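Local structure of lipoprotein LpqN (Mycobacterium tuberculosis, 6E5F) at residues P57-T60 against R66-H69; L96-S99 against P103-G106; D117-V122 against D207-T212; S158-T161 against S166-Q169. The protein supports cell envelope biogenesis, associates with periplasmic loop domains of the mycolate transporters MmpL3 and MmpL11, and binds a dodecyl trehalose glycolipid in a pocket. All coordinates share one frame; numbering follows the deposited sequence. Where two conformers were deposited one is given.

Contact 1. Residues P57-T60 against R66-H69; sequences PNYT and RDNH
The two loops that flank the short surface helix 61-66 are tied together by one side-chain bond, from Tyr59 before the helix to Asp67 after it. The phenol OH of Tyr59 donates to OD2 of Asp67 over only 2.6 Å. The two side chains reach for each other from opposite directions; Asp67 OD2 stands at the edge of the ring, near its plane, and ring and carboxylate are turned 36° from one another. OD2 receives the hydroxyl on its anti side, slightly out of the carboxylate plane. Tyrosine suits this place because its long, rigid side chain ends in a polar group: with CG anti to the backbone N (chi1 -157°), the ring swings out and its OH reaches Asp67, although CB itself does not point at the second loop. The same hydroxyl also accepts a bond from a water, 2.9 Å away, which in turn accepts from Asn68 ND2 at 3.1 Å. The remaining oxygen of Asp67, OD1, forms a salt bridge with Arg66 NE at 3.1 Å, though the hydrogen bond is weak. Arg66 also pairs with Asp63. At the helix start the side chain of Thr60 caps a backbone N in the first turn while Asp63 OD2 accepts from Thr60 N, a pattern like a capping box. The whole is a short surface contact joining the loops before and after an N-capped helix.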
loop_
_atom_site.group_PDB
_atom_site.type_symbol
_atom_site.label_atom_id
_atom_site.label_comp_id
_atom_site.label_asym_id
_atom_site.label_seq_id
_atom_site.Cartn_x
_atom_site.Cartn_y
_atom_site.Cartn_z
ATOM N N PRO A 57 19.049 -4.882 3.059
ATOM C CA PRO A 57 19.558 -4.630 4.414
ATOM C C PRO A 57 18.581 -3.916 5.334
ATOM O O PRO A 57 18.883 -3.773 6.527
ATOM C CB PRO A 57 20.796 -3.759 4.157
ATOM C CG PRO A 57 20.459 -3.013 2.909
ATOM C CD PRO A 57 19.619 -3.950 2.069
ATOM N N ASN A 58 17.433 -3.467 4.834
ATOM C CA ASN A 58 16.486 -2.731 5.654
ATOM C C ASN A 58 15.484 -3.686 6.288
ATOM O O ASN A 58 14.982 -4.605 5.635
ATOM C CB ASN A 58 15.738 -1.696 4.812
ATOM C CG ASN A 58 16.668 -0.694 4.171
ATOM O OD1 ASN A 58 17.140 0.236 4.823
ATOM N ND2 ASN A 58 16.935 -0.877 2.885
ATOM N N TYR A 59 15.199 -3.456 7.564
ATOM C CA TYR A 59 14.203 -4.249 8.270
ATOM C C TYR A 59 12.817 -3.887 7.752
ATOM O O TYR A 59 12.490 -2.706 7.599
ATOM C CB TYR A 59 14.301 -3.958 9.766
ATOM C CG TYR A 59 13.760 -5.052 10.658
ATOM C CD1 TYR A 59 14.467 -6.232 10.851
ATOM C CD2 TYR A 59 12.557 -4.892 11.324
ATOM C CE1 TYR A 59 13.979 -7.232 11.673
ATOM C CE2 TYR A 59 12.062 -5.883 12.147
ATOM C CZ TYR A 59 12.779 -7.051 12.318
ATOM O OH TYR A 59 12.304 -8.052 13.136
ATOM N N THR A 60 11.999 -4.902 7.482
ATOM C CA THR A 60 10.680 -4.705 6.901
ATOM C C THR A 60 9.591 -5.133 7.880
ATOM O O THR A 60 9.845 -5.738 8.926
ATOM C CB THR A 60 10.530 -5.516 5.608
ATOM O OG1 THR A 60 10.557 -6.917 5.915
ATOM C CG2 THR A 60 11.643 -5.183 4.629
ATOM N N ARG A 66 7.813 -11.952 11.164
ATOM C CA ARG A 66 8.513 -13.228 11.261
ATOM C C ARG A 66 9.227 -13.375 12.600
ATOM O O ARG A 66 9.298 -14.478 13.155
ATOM C CB ARG A 66 9.518 -13.338 10.111
ATOM C CG ARG A 66 10.377 -14.593 10.130
ATOM C CD ARG A 66 11.568 -14.475 9.182
ATOM N NE ARG A 66 12.577 -13.538 9.682
ATOM C CZ ARG A 66 13.036 -12.475 9.021
ATOM N NH1 ARG A 66 13.954 -11.700 9.586
ATOM N NH2 ARG A 66 12.603 -12.185 7.799
ATOM N N ASP A 67 9.758 -12.279 13.135
ATOM C CA ASP A 67 10.634 -12.331 14.297
ATOM C C ASP A 67 9.890 -12.257 15.622
ATOM O O ASP A 67 10.535 -12.263 16.675
ATOM C CB ASP A 67 11.665 -11.199 14.228
ATOM C CG ASP A 67 12.663 -11.385 13.102
ATOM O OD1 ASP A 67 12.841 -12.533 12.647
ATOM O OD2 ASP A 67 13.270 -10.384 12.671
ATOM N N ASN A 68 8.563 -12.200 15.604
ATOM C CA ASN A 68 7.782 -12.055 16.822
ATOM C C ASN A 68 6.624 -13.041 16.799
ATOM O O ASN A 68 6.342 -13.683 15.785
ATOM C CB ASN A 68 7.275 -10.615 16.984
ATOM C CG ASN A 68 8.397 -9.632 17.251
ATOM O OD1 ASN A 68 8.849 -9.486 18.387
ATOM N ND2 ASN A 68 8.864 -8.958 16.203
ATOM N N HIS A 69 5.956 -13.167 17.947
ATOM C CA HIS A 69 4.793 -14.046 18.072
ATOM C C HIS A 69 3.577 -13.326 17.496
ATOM O O HIS A 69 2.652 -12.909 18.200
ATOM C CB HIS A 69 4.580 -14.445 19.523
ATOM C CG HIS A 69 5.662 -15.321 20.067
ATOM N ND1 HIS A 69 6.071 -15.271 21.381
ATOM C CD2 HIS A 69 6.423 -16.270 19.471
ATOM C CE1 HIS A 69 7.038 -16.149 21.571
ATOM N NE2 HIS A 69 7.271 -16.766 20.428
HETATM O O HOH W 1 11.491 -7.273 15.805
#

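Contact 2. Residues L96-S99 against P103-G106; sequences LPES and PYGG
The carboxylate of Glu98 and the phenol ring of Tyr104 lie side by side and point the same way, their planes 37° apart. OE2 of Glu98 approaches CD1 of Tyr104 obliquely at 3.8 Å, while the imidazole of His77 stacks on the Tyr104 ring and its ND1 is hydrogen-bonded to the same OE2. This pair belongs to a beta hairpin, in the loop that joins strand 93-96 to strand 106-109. The stem of Glu98 does the packing: CG meets Pro103 O at 3.4 Å, its extended chain carrying the charged end past the second arm of the loop to His77. A flexible, amphipathic side chain fits such a spot, with methylenes against backbone and acid at the histidine. At the turn end, Pro103 has no N-H to offer Ser99 O, but its CA makes a CA-H...O contact with that oxygen at 3.4 Å. The hairpin closes at Leu96 and Gly106, an antiparallel hydrogen-bonded pair: Leu96 N donates to Gly106 O at 2.7 Å and almost straight, and Gly106 N returns a longer, more bent bond to Leu96 O at 3.2 Å. CB of Leu96 rests 3.5 Å from Gly106 O. Glycine suits the position just before this pair: positive phi (78°) favours it, any CB on Gly105 would come very close to Leu96 O, and Gly105 CA already lies 3.3 Å from that oxygen.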
loop_
_atom_site.group_PDB
_atom_site.type_symbol
_atom_site.label_atom_id
_atom_site.label_comp_id
_atom_site.label_asym_id
_atom_site.label_seq_id
_atom_site.Cartn_x
_atom_site.Cartn_y
_atom_site.Cartn_z
ATOM N N LEU A 96 -10.337 -2.786 -9.927
ATOM C CA LEU A 96 -9.820 -4.136 -10.096
ATOM C C LEU A 96 -10.419 -5.032 -9.028
ATOM O O LEU A 96 -10.351 -4.690 -7.840
ATOM C CB LEU A 96 -8.300 -4.139 -9.948
ATOM C CG LEU A 96 -7.476 -3.451 -11.040
ATOM C CD1 LEU A 96 -5.997 -3.521 -10.693
ATOM C CD2 LEU A 96 -7.737 -4.077 -12.396
ATOM N N PRO A 97 -11.014 -6.169 -9.375
ATOM C CA PRO A 97 -11.520 -7.072 -8.339
ATOM C C PRO A 97 -10.370 -7.721 -7.584
ATOM O O PRO A 97 -9.211 -7.674 -7.994
ATOM C CB PRO A 97 -12.323 -8.105 -9.133
ATOM C CG PRO A 97 -11.651 -8.141 -10.460
ATOM C CD PRO A 97 -11.172 -6.736 -10.725
ATOM N N GLU A 98 -10.703 -8.319 -6.444
ATOM C CA GLU A 98 -9.713 -9.078 -5.696
ATOM C C GLU A 98 -9.212 -10.241 -6.541
ATOM O O GLU A 98 -9.997 -10.994 -7.116
ATOM C CB GLU A 98 -10.334 -9.633 -4.421
ATOM C CG GLU A 98 -10.676 -8.595 -3.387
ATOM C CD GLU A 98 -11.002 -9.221 -2.049
ATOM O OE1 GLU A 98 -11.077 -10.465 -1.979
ATOM O OE2 GLU A 98 -11.182 -8.472 -1.068
ATOM N N SER A 99 -7.895 -10.388 -6.611
ATOM C CA SER A 99 -7.288 -11.450 -7.398
ATOM C C SER A 99 -5.900 -11.716 -6.839
ATOM O O SER A 99 -5.447 -11.042 -5.909
ATOM C CB SER A 99 -7.218 -11.057 -8.874
ATOM O OG SER A 99 -6.335 -9.962 -9.045
ATOM N N PRO A 103 -4.674 -8.405 -4.173
ATOM C CA PRO A 103 -5.311 -9.201 -3.109
ATOM C C PRO A 103 -6.531 -8.550 -2.484
ATOM O O PRO A 103 -7.514 -9.251 -2.198
ATOM C CB PRO A 103 -4.168 -9.401 -2.102
ATOM C CG PRO A 103 -2.930 -9.305 -2.922
ATOM C CD PRO A 103 -3.223 -8.271 -3.965
ATOM N N TYR A 104 -6.505 -7.243 -2.253
ATOM C CA TYR A 104 -7.649 -6.510 -1.724
ATOM C C TYR A 104 -8.256 -5.590 -2.776
ATOM O O TYR A 104 -8.806 -4.535 -2.452
ATOM C CB TYR A 104 -7.256 -5.741 -0.465
ATOM C CG TYR A 104 -8.396 -5.355 0.443
ATOM C CD1 TYR A 104 -9.092 -6.314 1.177
ATOM C CD2 TYR A 104 -8.766 -4.027 0.595
ATOM C CE1 TYR A 104 -10.123 -5.955 2.025
ATOM C CE2 TYR A 104 -9.797 -3.659 1.445
ATOM C CZ TYR A 104 -10.475 -4.629 2.153
ATOM O OH TYR A 104 -11.503 -4.270 2.999
ATOM N N GLY A 105 -8.164 -5.983 -4.044
ATOM C CA GLY A 105 -8.603 -5.130 -5.123
ATOM C C GLY A 105 -7.590 -4.048 -5.437
ATOM O O GLY A 105 -6.461 -4.033 -4.946
ATOM N N GLY A 106 -8.021 -3.129 -6.291
ATOM C CA GLY A 106 -7.162 -2.037 -6.695
ATOM C C GLY A 106 -7.824 -1.224 -7.787
ATOM O O GLY A 106 -9.023 -1.344 -8.041
#

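Contact 3. Residues D117-V122 against D207-T212; sequences DPPTIV and DDETMT
Pro119 and Glu209 meet closely where the beginning of helix 210-223 packs on the antiparallel sheet, and a few ångströms farther out the same two segments are joined only through water. On the tight side the proline ring and the glutamate side chain cross at about a right angle. Pro119 CD lies 3.6 Å from Glu209 OE1, and Pro119 CG lies 3.9 Å from Glu209 CB, so the ring touches both the acid and its stem. Thr212, one helical turn on, adds a looser methyl contact. Proline fits as a compact, non-polar wedge with no N-H to satisfy, just before strand 120-130; it also packs on Ala205 of a neighbouring strand and on Leu213 of the helix. Glu209, the N-cap residue, is buried, but its OE1 is not left without a donor: it accepts from the backbone N of Ala113. The loose side begins at OE2. Asp117 O and Glu209 OE2, 4.3 Å apart, are both acceptors and need a water's protons to be joined; one water donates to each over 2.9 Å. A second water lies still nearer to both, yet it cannot donate to all the acceptors about it at once, so which bonds it makes is not settled. Behind the contact, Thr210 OG1 is hydrogen-bonded to Thr182 OG1 of the glycolipid pocket, and Asp207 O grips Thr210 twice, accepting from its N and, at 2.7 Å, from its OG1.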
loop_
_atom_site.group_PDB
_atom_site.type_symbol
_atom_site.label_atom_id
_atom_site.label_comp_id
_atom_site.label_asym_id
_atom_site.label_seq_id
_atom_site.Cartn_x
_atom_site.Cartn_y
_atom_site.Cartn_z
ATOM N N ASP A 117 1.488 -2.293 -19.620
ATOM C CA ASP A 117 2.165 -1.814 -18.417
ATOM C C ASP A 117 1.472 -0.544 -17.931
ATOM O O ASP A 117 2.073 0.542 -17.923
ATOM C CB ASP A 117 3.645 -1.565 -18.706
ATOM C CG ASP A 117 4.470 -1.415 -17.444
ATOM O OD1 ASP A 117 3.896 -1.508 -16.341
ATOM O OD2 ASP A 117 5.697 -1.216 -17.566
ATOM N N PRO A 118 0.215 -0.643 -17.516
ATOM C CA PRO A 118 -0.542 0.551 -17.131
ATOM C C PRO A 118 -0.245 0.954 -15.698
ATOM O O PRO A 118 0.105 0.106 -14.864
ATOM C CB PRO A 118 -1.998 0.084 -17.264
ATOM C CG PRO A 118 -1.935 -1.371 -16.916
ATOM C CD PRO A 118 -0.615 -1.863 -17.476
ATOM N N PRO A 119 -0.389 2.237 -15.364
ATOM C CA PRO A 119 -0.312 2.636 -13.955
ATOM C C PRO A 119 -1.375 1.915 -13.140
ATOM O O PRO A 119 -2.523 1.774 -13.568
ATOM C CB PRO A 119 -0.574 4.145 -13.995
ATOM C CG PRO A 119 -0.225 4.560 -15.379
ATOM C CD PRO A 119 -0.572 3.395 -16.258
ATOM N N THR A 120 -0.981 1.464 -11.951
ATOM C CA THR A 120 -1.881 0.728 -11.078
ATOM C C THR A 120 -1.634 1.115 -9.629
ATOM O O THR A 120 -0.516 1.468 -9.238
ATOM C CB THR A 120 -1.679 -0.791 -11.194
ATOM O OG1 THR A 120 -0.356 -1.130 -10.760
ATOM C CG2 THR A 120 -1.889 -1.259 -12.620
ATOM N N ILE A 121 -2.695 1.033 -8.831
ATOM C CA ILE A 121 -2.607 1.114 -7.380
ATOM C C ILE A 121 -3.356 -0.096 -6.830
ATOM O O ILE A 121 -4.567 -0.232 -7.041
ATOM C CB ILE A 121 -3.174 2.431 -6.828
ATOM C CG1 ILE A 121 -2.431 3.617 -7.457
ATOM C CG2 ILE A 121 -3.062 2.461 -5.303
ATOM C CD1 ILE A 121 -2.943 4.981 -7.036
ATOM N N VAL A 122 -2.630 -0.969 -6.148
ATOM C CA VAL A 122 -3.148 -2.248 -5.675
ATOM C C VAL A 122 -3.181 -2.227 -4.157
ATOM O O VAL A 122 -2.288 -1.678 -3.510
ATOM C CB VAL A 122 -2.284 -3.412 -6.199
ATOM C CG1 VAL A 122 -2.552 -4.679 -5.423
ATOM C CG2 VAL A 122 -2.533 -3.616 -7.687
ATOM N N ASP A 207 8.036 5.747 -15.303
ATOM C CA ASP A 207 8.441 7.093 -14.910
ATOM C C ASP A 207 7.623 8.171 -15.612
ATOM O O ASP A 207 7.208 9.150 -14.984
ATOM C CB ASP A 207 9.929 7.283 -15.216
ATOM C CG ASP A 207 10.416 8.688 -14.906
ATOM O OD1 ASP A 207 10.470 9.035 -13.708
ATOM O OD2 ASP A 207 10.738 9.433 -15.857
ATOM N N ASP A 208 7.374 8.008 -16.910
ATOM C CA ASP A 208 6.690 9.052 -17.661
ATOM C C ASP A 208 5.236 9.229 -17.244
ATOM O O ASP A 208 4.624 10.231 -17.627
ATOM C CB ASP A 208 6.790 8.771 -19.161
ATOM C CG ASP A 208 6.467 9.987 -20.005
ATOM O OD1 ASP A 208 7.080 11.053 -19.776
ATOM O OD2 ASP A 208 5.613 9.878 -20.908
ATOM N N GLU A 209 4.669 8.298 -16.471
ATOM C CA GLU A 209 3.294 8.407 -15.993
ATOM C C GLU A 209 3.232 8.678 -14.490
ATOM O O GLU A 209 2.243 8.364 -13.827
ATOM C CB GLU A 209 2.485 7.173 -16.391
ATOM C CG GLU A 209 2.250 7.108 -17.901
ATOM C CD GLU A 209 1.716 5.777 -18.386
ATOM O OE1 GLU A 209 0.540 5.726 -18.808
ATOM O OE2 GLU A 209 2.478 4.789 -18.360
ATOM N N THR A 210 4.283 9.297 -13.947
ATOM C CA THR A 210 4.328 9.608 -12.526
ATOM C C THR A 210 3.149 10.475 -12.102
ATOM O O THR A 210 2.549 10.241 -11.047
ATOM C CB THR A 210 5.648 10.317 -12.203
ATOM O OG1 THR A 210 6.739 9.400 -12.356
ATOM C CG2 THR A 210 5.634 10.847 -10.783
ATOM N N MET A 211 2.806 11.487 -12.905
ATOM C CA MET A 211 1.744 12.406 -12.507
ATOM C C MET A 211 0.393 11.708 -12.429
ATOM O O MET A 211 -0.458 12.102 -11.624
ATOM C CB MET A 211 1.665 13.583 -13.478
ATOM C CG MET A 211 0.717 14.691 -13.028
ATOM S SD MET A 211 1.273 15.554 -11.539
ATOM C CE MET A 211 2.772 16.321 -12.144
ATOM N N THR A 212 0.173 10.681 -13.254
ATOM C CA THR A 212 -1.073 9.926 -13.164
ATOM C C THR A 212 -1.230 9.294 -11.789
ATOM O O THR A 212 -2.322 9.315 -11.209
ATOM C CB THR A 212 -1.113 8.860 -14.259
ATOM O OG1 THR A 212 -0.850 9.465 -15.528
ATOM C CG2 THR A 212 -2.479 8.186 -14.304
HETATM O O HOH W 2 2.962 2.800 -16.364
HETATM O O HOH W 3 1.454 2.585 -19.532
#

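Contact 4. Residues S158-T161 against S166-Q169; sequences SAAT and SAWQ. With L6T (alpha-D-glucopyranosyl 6-O-dodecyl-alpha-D-glucopyranoside), chain B.
Trp168 lies flat against the backbone of Ser158 and Ala159, across a twisted antiparallel beta hairpin formed by strands 152-162 and 165-176. From CB, with CG anti to the backbone N (chi1 -166°), the indole turns toward the partner strand. CG and CD2 meet Ser158 O, the latter at 3.6 Å; CE2 and CZ2 lie over Ser158 N; and at the far rim CZ3 reaches Ala159 N at 3.4 Å and Ala159 CB at 3.9 Å. The peptide thus covers one face of the ring, and the small methyl of Ala159 lets the ring lie close to the backbone. The ring nitrogen, NE1, is bonded to Asp156 O, which would restrain the rotation of the indole. Trp168 and Ala159 form a non-hydrogen-bonded pair; the backbone bonds lie on either side of it, from Ser158 to Gln169 and from Ala160 to Ala167. The latter two alanines pack on the face of the sheet that also bears Gln169, their methyls 4.3 Å apart. Gln169 belongs to the glycolipid pocket. Its extended chain carries the amide away from strand 158-161 to the dodecyl tail, where NE2 lies 3.3 Å from the L6T carbon CBF.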
loop_
_atom_site.group_PDB
_atom_site.type_symbol
_atom_site.label_atom_id
_atom_site.label_comp_id
_atom_site.label_asym_id
_atom_site.label_seq_id
_atom_site.Cartn_x
_atom_site.Cartn_y
_atom_site.Cartn_z
ATOM N N SER A 158 7.205 9.854 5.030
ATOM C CA SER A 158 6.649 10.703 6.068
ATOM C C SER A 158 5.365 10.103 6.618
ATOM O O SER A 158 4.674 9.322 5.948
ATOM C CB SER A 158 6.359 12.114 5.542
ATOM O OG SER A 158 5.332 12.078 4.571
ATOM N N ALA A 159 5.047 10.503 7.844
ATOM C CA ALA A 159 3.791 10.138 8.465
ATOM C C ALA A 159 2.627 10.761 7.714
ATOM O O ALA A 159 2.749 11.820 7.086
ATOM C CB ALA A 159 3.751 10.604 9.918
ATOM N N ALA A 160 1.487 10.083 7.784
ATOM C CA ALA A 160 0.274 10.513 7.119
ATOM C C ALA A 160 -0.912 9.944 7.885
ATOM O O ALA A 160 -0.753 9.275 8.907
ATOM C CB ALA A 160 0.266 10.045 5.660
ATOM N N THR A 161 -2.108 10.226 7.385
ATOM C CA THR A 161 -3.325 9.635 7.913
ATOM C C THR A 161 -4.204 9.211 6.746
ATOM O O THR A 161 -4.081 9.724 5.630
ATOM C CB THR A 161 -4.093 10.606 8.821
ATOM O OG1 THR A 161 -4.518 11.741 8.058
ATOM C CG2 THR A 161 -3.219 11.069 9.984
ATOM N N SER A 166 -3.628 6.280 11.593
ATOM C CA SER A 166 -2.240 6.648 11.356
ATOM C C SER A 166 -1.665 5.844 10.198
ATOM O O SER A 166 -1.966 4.652 10.037
ATOM C CB SER A 166 -1.409 6.376 12.610
ATOM O OG SER A 166 -1.862 7.161 13.699
ATOM N N ALA A 167 -0.819 6.499 9.401
ATOM C CA ALA A 167 -0.264 5.898 8.205
ATOM C C ALA A 167 1.161 6.380 7.983
ATOM O O ALA A 167 1.658 7.294 8.650
ATOM C CB ALA A 167 -1.133 6.216 6.983
ATOM N N TRP A 168 1.811 5.735 7.025
ATOM C CA TRP A 168 3.143 6.103 6.576
ATOM C C TRP A 168 3.149 5.987 5.065
ATOM O O TRP A 168 2.597 5.039 4.509
ATOM C CB TRP A 168 4.211 5.160 7.141
ATOM C CG TRP A 168 5.564 5.736 6.959
ATOM C CD1 TRP A 168 6.418 5.527 5.919
ATOM C CD2 TRP A 168 6.202 6.661 7.835
ATOM N NE1 TRP A 168 7.567 6.272 6.099
ATOM C CE2 TRP A 168 7.456 6.972 7.270
ATOM C CE3 TRP A 168 5.839 7.243 9.045
ATOM C CZ2 TRP A 168 8.353 7.851 7.884
ATOM C CZ3 TRP A 168 6.724 8.119 9.648
ATOM C CH2 TRP A 168 7.965 8.409 9.066
ATOM N N GLN A 169 3.777 6.949 4.394
ATOM C CA GLN A 169 3.882 6.885 2.949
ATOM C C GLN A 169 5.303 7.202 2.532
ATOM O O GLN A 169 5.920 8.133 3.059
ATOM C CB GLN A 169 2.908 7.849 2.255
ATOM C CG GLN A 169 2.990 7.816 0.734
ATOM C CD GLN A 169 1.788 8.457 0.070
ATOM O OE1 GLN A 169 0.645 8.141 0.393
ATOM N NE2 GLN A 169 2.043 9.357 -0.872
HETATM C C1 L6T B . 13.504 10.494 -6.097
HETATM C C2 L6T B . 13.700 9.797 -7.433
HETATM C C3 L6T B . 12.905 10.515 -8.499
HETATM C C4 L6T B . 11.447 10.542 -8.083
HETATM C C5 L6T B . 11.343 11.274 -6.747
HETATM C C6 L6T B . 9.854 11.418 -6.315
HETATM C CAA L6T B . 14.092 12.363 -4.831
HETATM C CAO L6T B . 16.414 11.824 -4.717
HETATM C CAP L6T B . 17.452 11.030 -3.921
HETATM C CAR L6T B . 16.795 13.296 -4.735
HETATM C CAT L6T B . 15.754 14.056 -5.534
HETATM C CAV L6T B . 14.408 13.850 -4.874
HETATM C CAX L6T B . 8.141 9.975 -5.644
HETATM C CAY L6T B . 6.823 10.266 -6.420
HETATM C CAZ L6T B . 5.848 9.320 -5.721
HETATM C CBA L6T B . 4.439 9.806 -6.060
HETATM C CBB L6T B . 3.675 8.479 -5.978
HETATM C CBC L6T B . 2.327 8.767 -5.382
HETATM C CBD L6T B . 1.610 7.389 -5.175
HETATM C CBE L6T B . 0.580 7.628 -4.099
HETATM C CBF L6T B . 0.927 6.896 -2.751
HETATM C CBG L6T B . 0.580 5.398 -2.865
HETATM C CBH L6T B . -0.886 5.201 -3.192
HETATM C CBI L6T B . -1.835 6.106 -2.395
HETATM O O1 L6T B . 14.017 11.834 -6.165
HETATM O O2 L6T B . 15.088 9.817 -7.783
HETATM O O3 L6T B . 13.047 9.834 -9.751
HETATM O O4 L6T B . 10.693 11.226 -9.082
HETATM O O5 L6T B . 12.097 10.540 -5.756
HETATM O O6 L6T B . 9.308 10.138 -6.460
HETATM O OAN L6T B . 15.122 11.665 -4.099
HETATM O OAQ L6T B . 17.428 11.446 -2.554
HETATM O OAS L6T B . 18.083 13.461 -5.346
HETATM O OAU L6T B . 16.076 15.454 -5.553
HETATM O OAW L6T B . 13.393 14.535 -5.620
#

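In the fold
Contacts 3 and 4 both reach the main antiparallel sheet, and contact 4 is nested along the chain inside the loop that contact 3 closes; their nearest atoms are about 9 Å apart. Contacts 2 and 3 touch: Pro103 CD lies 3.9 Å from Val122 CG1 in one of the two conformers of Val122, although their centres are 17 Å apart. Contact 4 supplies Gln169 directly to the glycolipid pocket, whereas the side chain of Thr212 in contact 3 and Gly106 in contact 2 each lie about 10 Å from the bound glycolipid. Contact 1 sits on the other side of the chain's centre from contact 3, with centres 29 Å apart, and touches none of the others.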